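RNA-directed RNA polymerase (Infectious pancreatic necrosis virus, PDB 3ZED) probably copies the viral genome as an RNA-dependent RNA polymerase, found both free and covalently linked to the genomic RNA. Local coordinates at residues 554-566 with 572-584. Residues are numbered along the deposited sequence; the frame is centred on the assembly and turned at random. Where two conformers were deposited one is given.
Sequences KAVELDLLGWSAI and EMFVPVLENERLI
Phe574 sets its ring against Ala565 CB and Val556 CG2, the latter 4.1 Å from Phe574 CE1. Helices 364-377 and 524-533 supply further contacts to this ring. Val575 exchanges two backbone hydrogen bonds with Ile566, and Val577 does the same with Ser564. On the face that carries Ser564, Ile566, Val575 and Val577, Ile566 CG2 meets Val575 CG2 and Ile566 CG1 meets Val577 CG2. Pro576, paired with Ala565, lies on the face of Ala565, where its CB approaches Trp563 CE3 at 4.0 Å. Leu578 CD1 sits over the six-membered ring of Trp563 in a CH-pi contact, 4.1 Å from the centroid. Glu579 N ends the pairing with a nearly straight bond to Gly562 O (2.9 Å, 171°). In the conformer given, the Glu579 chain bends at chi2 (69°), which returns its carboxylate to the sheet. There Ser564 OG donates to Glu579 OE1, at a doubtfully short 2.5 Å, and Arg519 forms a salt bridge to OE2. A water links Ser564 OG, Glu557 OE1 and Asn580 N. Gly562 CA lies 3.5 Å from the guanidinium plane of Arg582, over its centre. These segments form a three-stranded antiparallel beta-meander, with Glu579 at the N-cap position of helix 580-588.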
ATOM      1  N   LYS B 554      26.204  15.787  11.061  1.00 35.73           N
ATOM      2  CA  LYS B 554      26.147  14.760  10.023  1.00 35.17           C
ATOM      3  C   LYS B 554      24.889  13.876  10.203  1.00 38.35           C
ATOM      4  O   LYS B 554      24.646  13.390  11.301  1.00 37.69           O
ATOM      5  CB  LYS B 554      27.422  13.893  10.123  1.00 37.71           C
ATOM      6  CG  LYS B 554      27.536  12.748   9.117  1.00 47.17           C
ATOM      7  CD  LYS B 554      27.910  13.240   7.727  1.00 48.27           C
ATOM      8  CE  LYS B 554      28.152  12.099   6.764  1.00 55.21           C
ATOM      9  NZ  LYS B 554      27.933  12.546   5.362  1.00 61.69           N
ATOM     10  N   ALA B 555      24.097  13.690   9.147  1.00 35.82           N
ATOM     11  CA  ALA B 555      22.954  12.783   9.188  1.00 35.45           C
ATOM     12  C   ALA B 555      23.379  11.382   8.790  1.00 39.86           C
ATOM     13  O   ALA B 555      24.276  11.225   7.942  1.00 39.83           O
ATOM     14  CB  ALA B 555      21.841  13.264   8.256  1.00 34.96           C
ATOM     15  N   VAL B 556      22.739  10.359   9.404  1.00 35.73           N
ATOM     16  CA  VAL B 556      22.892   8.959   9.012  1.00 35.01           C
ATOM     17  C   VAL B 556      21.783   8.796   7.970  1.00 38.59           C
ATOM     18  O   VAL B 556      20.608   8.739   8.333  1.00 38.93           O
ATOM     19  CB  VAL B 556      22.837   7.942  10.186  1.00 38.19           C
ATOM     20  CG1 VAL B 556      23.174   6.530   9.694  1.00 38.87           C
ATOM     21  CG2 VAL B 556      23.789   8.338  11.305  1.00 37.80           C
ATOM     22  N   GLU B 557      22.140   8.876   6.677  1.00 33.92           N
ATOM     23  CA  GLU B 557      21.171   8.915   5.574  1.00 32.90           C
ATOM     24  C   GLU B 557      20.672   7.522   5.178  1.00 35.23           C
ATOM     25  O   GLU B 557      20.884   7.055   4.070  1.00 32.42           O
ATOM     26  CB  GLU B 557      21.747   9.681   4.374  1.00 34.46           C
ATOM     27  CG  GLU B 557      22.133  11.112   4.712  1.00 42.44           C
ATOM     28  CD  GLU B 557      22.278  11.977   3.477  1.00 68.62           C
ATOM     29  OE1 GLU B 557      21.253  12.521   3.003  1.00 77.75           O
ATOM     30  OE2 GLU B 557      23.407  12.048   2.941  1.00 52.36           O
ATOM     31  N   LEU B 558      19.950   6.882   6.111  1.00 34.44           N
ATOM     32  CA  LEU B 558      19.429   5.542   5.946  1.00 34.70           C
ATOM     33  C   LEU B 558      18.379   5.460   4.859  1.00 40.12           C
ATOM     34  O   LEU B 558      18.235   4.400   4.242  1.00 39.72           O
ATOM     35  CB  LEU B 558      18.803   5.059   7.260  1.00 34.95           C
ATOM     36  CG  LEU B 558      19.676   4.955   8.499  1.00 38.77           C
ATOM     37  CD1 LEU B 558      18.819   4.592   9.706  1.00 38.09           C
ATOM     38  CD2 LEU B 558      20.825   3.937   8.291  1.00 39.03           C
ATOM     39  N   ASP B 559      17.621   6.570   4.654  1.00 36.43           N
ATOM     40  CA  ASP B 559      16.452   6.660   3.788  1.00 36.41           C
ATOM     41  C   ASP B 559      15.490   5.523   4.185  1.00 38.68           C
ATOM     42  O   ASP B 559      14.931   4.832   3.339  1.00 38.42           O
ATOM     43  CB  ASP B 559      16.805   6.670   2.286  1.00 39.61           C
ATOM     44  CG  ASP B 559      15.629   6.991   1.366  1.00 52.84           C
ATOM     45  OD1 ASP B 559      14.695   7.695   1.814  1.00 53.68           O
ATOM     46  OD2 ASP B 559      15.611   6.482   0.227  1.00 58.65           O
ATOM     47  N   LEU B 560      15.360   5.300   5.508  1.00 34.17           N
ATOM     48  CA  LEU B 560      14.502   4.271   6.069  1.00 33.66           C
ATOM     49  C   LEU B 560      13.079   4.741   5.921  1.00 37.23           C
ATOM     50  O   LEU B 560      12.632   5.595   6.679  1.00 36.63           O
ATOM     51  CB  LEU B 560      14.876   4.015   7.542  1.00 34.28           C
ATOM     52  CG  LEU B 560      14.104   2.878   8.248  1.00 38.83           C
ATOM     53  CD1 LEU B 560      14.618   1.505   7.809  1.00 39.55           C
ATOM     54  CD2 LEU B 560      14.227   3.011   9.732  1.00 40.88           C
ATOM     55  N   LEU B 561      12.390   4.246   4.873  1.00 34.13           N
ATOM     56  CA  LEU B 561      11.017   4.654   4.542  1.00 34.11           C
ATOM     57  C   LEU B 561      10.941   6.200   4.400  1.00 37.16           C
ATOM     58  O   LEU B 561       9.950   6.813   4.782  1.00 35.33           O
ATOM     59  CB  LEU B 561       9.969   4.109   5.555  1.00 34.08           C
ATOM     60  CG  LEU B 561      10.049   2.602   5.890  1.00 40.10           C
ATOM     61  CD1 LEU B 561       8.948   2.189   6.834  1.00 39.68           C
ATOM     62  CD2 LEU B 561       9.997   1.751   4.635  1.00 44.52           C
ATOM     63  N   GLY B 562      12.007   6.789   3.837  1.00 36.32           N
ATOM     64  CA  GLY B 562      12.120   8.228   3.606  1.00 35.49           C
ATOM     65  C   GLY B 562      12.719   9.050   4.726  1.00 37.88           C
ATOM     66  O   GLY B 562      12.733  10.276   4.637  1.00 37.79           O
ATOM     67  N   TRP B 563      13.231   8.411   5.774  1.00 34.89           N
ATOM     68  CA  TRP B 563      13.797   9.136   6.917  1.00 34.20           C
ATOM     69  C   TRP B 563      15.297   8.903   7.117  1.00 36.67           C
ATOM     70  O   TRP B 563      15.795   7.790   6.953  1.00 35.55           O
ATOM     71  CB  TRP B 563      13.075   8.734   8.229  1.00 32.74           C
ATOM     72  CG  TRP B 563      11.592   8.900   8.178  1.00 32.70           C
ATOM     73  CD1 TRP B 563      10.665   7.931   7.897  1.00 35.38           C
ATOM     74  CD2 TRP B 563      10.863  10.127   8.323  1.00 32.09           C
ATOM     75  NE1 TRP B 563       9.398   8.472   7.891  1.00 33.85           N
ATOM     76  CE2 TRP B 563       9.490   9.825   8.129  1.00 35.80           C
ATOM     77  CE3 TRP B 563      11.233  11.457   8.620  1.00 32.46           C
ATOM     78  CZ2 TRP B 563       8.487  10.802   8.234  1.00 34.15           C
ATOM     79  CZ3 TRP B 563      10.238  12.416   8.734  1.00 34.05           C
ATOM     80  CH2 TRP B 563       8.885  12.091   8.527  1.00 34.76           C
ATOM     81  N   SER B 564      15.992   9.973   7.509  1.00 32.22           N
ATOM     82  CA  SER B 564      17.398   9.990   7.934  1.00 31.62           C
ATOM     83  C   SER B 564      17.421  10.133   9.447  1.00 32.85           C
ATOM     84  O   SER B 564      16.400  10.519  10.047  1.00 30.95           O
ATOM     85  CB  SER B 564      18.167  11.143   7.291  1.00 35.48           C
ATOM     86  OG  SER B 564      18.224  11.024   5.887  1.00 46.56           O
ATOM     87  N   ALA B 565      18.565   9.836  10.068  1.00 30.82           N
ATOM     88  CA  ALA B 565      18.719   9.929  11.523  1.00 30.80           C
ATOM     89  C   ALA B 565      19.733  11.018  11.865  1.00 35.88           C
ATOM     90  O   ALA B 565      20.803  11.103  11.253  1.00 34.19           O
ATOM     91  CB  ALA B 565      19.168   8.591  12.083  1.00 31.74           C
ATOM     92  N   ILE B 566      19.388  11.849  12.833  1.00 32.49           N
ATOM     93  CA  ILE B 566      20.234  12.934  13.304  1.00 33.03           C
ATOM     94  C   ILE B 566      20.373  12.699  14.815  1.00 36.44           C
ATOM     95  O   ILE B 566      19.417  12.246  15.433  1.00 33.78           O
ATOM     96  CB  ILE B 566      19.553  14.279  12.872  1.00 36.73           C
ATOM     97  CG1 ILE B 566      20.096  14.806  11.519  1.00 39.34           C
ATOM     98  CG2 ILE B 566      19.403  15.364  13.940  1.00 37.16           C
ATOM     99  CD1 ILE B 566      21.553  15.324  11.487  1.00 54.81           C
ATOM    100  N   GLU B 572      19.642  12.789  23.889  1.00 43.48           N
ATOM    101  CA  GLU B 572      20.673  11.737  23.912  1.00 43.49           C
ATOM    102  C   GLU B 572      20.202  10.522  23.117  1.00 47.59           C
ATOM    103  O   GLU B 572      20.283   9.374  23.562  1.00 47.45           O
ATOM    104  CB  GLU B 572      21.080  11.351  25.334  1.00 45.52           C
ATOM    105  CG  GLU B 572      21.987  12.367  26.005  1.00 52.35           C
ATOM    106  CD  GLU B 572      22.496  11.852  27.327  1.00 74.41           C
ATOM    107  OE1 GLU B 572      23.521  11.136  27.313  1.00 70.88           O
ATOM    108  OE2 GLU B 572      21.818  12.076  28.359  1.00 72.77           O
ATOM    109  N   MET B 573      19.706  10.807  21.920  1.00 41.85           N
ATOM    110  CA  MET B 573      19.200   9.796  21.022  1.00 40.57           C
ATOM    111  C   MET B 573      19.164  10.312  19.616  1.00 39.81           C
ATOM    112  O   MET B 573      19.284  11.521  19.370  1.00 38.17           O
ATOM    113  CB  MET B 573      17.793   9.313  21.456  1.00 43.25           C
ATOM    114  CG  MET B 573      16.730  10.397  21.487  1.00 47.28           C
ATOM    115  SD  MET B 573      15.285   9.863  22.462  1.00 51.78           S
ATOM    116  CE  MET B 573      14.276   9.289  21.156  1.00 46.45           C
ATOM    117  N   PHE B 574      19.007   9.368  18.684  1.00 35.02           N
ATOM    118  CA  PHE B 574      18.801   9.682  17.282  1.00 33.74           C
ATOM    119  C   PHE B 574      17.329   9.991  17.076  1.00 38.21           C
ATOM    120  O   PHE B 574      16.453   9.347  17.685  1.00 39.55           O
ATOM    121  CB  PHE B 574      19.244   8.531  16.371  1.00 34.68           C
ATOM    122  CG  PHE B 574      20.739   8.419  16.282  1.00 35.05           C
ATOM    123  CD1 PHE B 574      21.447   9.119  15.313  1.00 36.49           C
ATOM    124  CD2 PHE B 574      21.441   7.593  17.147  1.00 36.23           C
ATOM    125  CE1 PHE B 574      22.838   8.997  15.217  1.00 37.65           C
ATOM    126  CE2 PHE B 574      22.834   7.497  17.068  1.00 38.95           C
ATOM    127  CZ  PHE B 574      23.522   8.200  16.107  1.00 36.41           C
ATOM    128  N   VAL B 575      17.066  11.003  16.259  1.00 32.90           N
ATOM    129  CA  VAL B 575      15.708  11.449  15.931  1.00 32.72           C
ATOM    130  C   VAL B 575      15.563  11.453  14.394  1.00 37.59           C
ATOM    131  O   VAL B 575      16.572  11.616  13.704  1.00 37.38           O
ATOM    132  CB  VAL B 575      15.370  12.824  16.564  1.00 34.75           C
ATOM    133  CG1 VAL B 575      15.401  12.745  18.086  1.00 34.83           C
ATOM    134  CG2 VAL B 575      16.306  13.929  16.056  1.00 34.05           C
ATOM    135  N   PRO B 576      14.351  11.280  13.824  1.00 33.34           N
ATOM    136  CA  PRO B 576      14.256  11.306  12.366  1.00 31.90           C
ATOM    137  C   PRO B 576      14.177  12.716  11.787  1.00 35.44           C
ATOM    138  O   PRO B 576      13.610  13.635  12.383  1.00 34.53           O
ATOM    139  CB  PRO B 576      12.955  10.560  12.091  1.00 32.23           C
ATOM    140  CG  PRO B 576      12.093  10.864  13.282  1.00 35.59           C
ATOM    141  CD  PRO B 576      13.031  11.029  14.449  1.00 32.69           C
ATOM    142  N   VAL B 577      14.711  12.851  10.584  1.00 31.39           N
ATOM    143  CA  VAL B 577      14.575  14.021   9.737  1.00 30.78           C
ATOM    144  C   VAL B 577      14.247  13.481   8.341  1.00 33.38           C
ATOM    145  O   VAL B 577      14.858  12.482   7.873  1.00 29.76           O
ATOM    146  CB  VAL B 577      15.749  15.049   9.728  1.00 34.02           C
ATOM    147  CG1 VAL B 577      15.942  15.687  11.093  1.00 33.08           C
ATOM    148  CG2 VAL B 577      17.057  14.462   9.179  1.00 33.59           C
ATOM    149  N   LEU B 578      13.275  14.114   7.688  1.00 30.64           N
ATOM    150  CA  LEU B 578      12.887  13.684   6.350  1.00 30.82           C
ATOM    151  C   LEU B 578      14.093  13.723   5.436  1.00 35.98           C
ATOM    152  O   LEU B 578      14.837  14.709   5.498  1.00 37.25           O
ATOM    153  CB  LEU B 578      11.764  14.595   5.803  1.00 30.37           C
ATOM    154  CG  LEU B 578      11.137  14.129   4.491  1.00 32.73           C
ATOM    155  CD1 LEU B 578      10.397  12.778   4.672  1.00 31.76           C
ATOM    156  CD2 LEU B 578      10.190  15.165   3.977  1.00 33.58           C
ATOM    157  N   GLU B 579      14.308  12.658   4.621  1.00 33.72           N
ATOM    158  CA  GLU B 579      15.408  12.600   3.656  0.53 34.05           C
ATOM    159  C   GLU B 579      15.446  13.913   2.873  1.00 35.66           C
ATOM    160  O   GLU B 579      14.392  14.381   2.441  1.00 34.02           O
ATOM    161  CB  GLU B 579      15.237  11.397   2.714  0.53 35.75           C
ATOM    162  CG  GLU B 579      16.561  10.784   2.273  0.53 50.98           C
ATOM    163  CD  GLU B 579      17.350  10.059   3.347  0.53 69.59           C
ATOM    164  OE1 GLU B 579      16.755   9.686   4.381  0.53 66.78           O
ATOM    165  OE2 GLU B 579      18.577   9.898   3.177  0.53 70.19           O
ATOM    166  N   ASN B 580      16.629  14.538   2.765  1.00 32.85           N
ATOM    167  CA  ASN B 580      16.837  15.850   2.131  1.00 33.64           C
ATOM    168  C   ASN B 580      16.105  16.062   0.782  1.00 37.60           C
ATOM    169  O   ASN B 580      15.416  17.077   0.635  1.00 34.90           O
ATOM    170  CB  ASN B 580      18.319  16.173   1.961  1.00 32.51           C
ATOM    171  CG  ASN B 580      18.551  17.572   1.404  1.00 48.47           C
ATOM    172  OD1 ASN B 580      18.132  18.575   1.975  1.00 36.71           O
ATOM    173  ND2 ASN B 580      19.095  17.662   0.211  1.00 39.37           N
ATOM    174  N   GLU B 581      16.242  15.137  -0.173  1.00 36.05           N
ATOM    175  CA  GLU B 581      15.619  15.254  -1.505  1.00 36.44           C
ATOM    176  C   GLU B 581      14.086  15.358  -1.411  1.00 39.80           C
ATOM    177  O   GLU B 581      13.487  16.161  -2.119  1.00 41.07           O
ATOM    178  CB  GLU B 581      16.022  14.063  -2.383  1.00 38.13           C
ATOM    179  CG  GLU B 581      15.974  14.341  -3.877  1.00 54.13           C
ATOM    180  CD  GLU B 581      16.504  13.197  -4.729  1.00 85.73           C
ATOM    181  OE1 GLU B 581      15.788  12.178  -4.880  1.00 77.93           O
ATOM    182  OE2 GLU B 581      17.649  13.311  -5.228  1.00 86.98           O
ATOM    183  N   ARG B 582      13.469  14.572  -0.534  1.00 34.89           N
ATOM    184  CA  ARG B 582      12.023  14.608  -0.279  1.00 35.36           C
ATOM    185  C   ARG B 582      11.614  15.936   0.376  1.00 37.22           C
ATOM    186  O   ARG B 582      10.599  16.517   0.000  1.00 35.91           O
ATOM    187  CB  ARG B 582      11.608  13.445   0.641  1.00 33.21           C
ATOM    188  CG  ARG B 582      11.794  12.094   0.003  1.00 37.58           C
ATOM    189  CD  ARG B 582      11.184  11.038   0.895  1.00 43.57           C
ATOM    190  NE  ARG B 582      11.556   9.711   0.417  1.00 56.95           N
ATOM    191  CZ  ARG B 582      10.726   8.680   0.339  1.00 75.95           C
ATOM    192  NH1 ARG B 582       9.457   8.807   0.724  1.00 56.52           N
ATOM    193  NH2 ARG B 582      11.158   7.505  -0.105  1.00 70.95           N
ATOM    194  N   LEU B 583      12.416  16.412   1.348  1.00 33.38           N
ATOM    195  CA  LEU B 583      12.179  17.674   2.045  1.00 33.66           C
ATOM    196  C   LEU B 583      12.180  18.842   1.054  1.00 37.32           C
ATOM    197  O   LEU B 583      11.234  19.627   1.042  1.00 37.56           O
ATOM    198  CB  LEU B 583      13.256  17.887   3.135  1.00 33.70           C
ATOM    199  CG  LEU B 583      13.106  19.096   4.071  1.00 38.04           C
ATOM    200  CD1 LEU B 583      11.930  18.904   5.053  1.00 36.54           C
ATOM    201  CD2 LEU B 583      14.388  19.311   4.865  1.00 39.87           C
ATOM    202  N   ILE B 584      13.202  18.923   0.201  1.00 34.49           N
ATOM    203  CA  ILE B 584      13.357  19.972  -0.816  1.00 34.35           C
ATOM    204  C   ILE B 584      12.211  19.905  -1.845  1.00 38.35           C
ATOM    205  O   ILE B 584      11.603  20.940  -2.109  1.00 39.29           O
ATOM    206  CB  ILE B 584      14.754  19.898  -1.475  1.00 36.84           C
ATOM    207  CG1 ILE B 584      15.894  20.141  -0.449  1.00 36.46           C
ATOM    208  CG2 ILE B 584      14.904  20.807  -2.712  1.00 39.08           C
ATOM    209  CD1 ILE B 584      16.040  21.573   0.202  1.00 39.30           C
TER
HETATM  210  O   HOH W   1      18.831  13.408   4.423  1.00 45.63           O
HETATM  211  O   HOH W   2      14.050   9.501  -0.067  1.00 48.77           O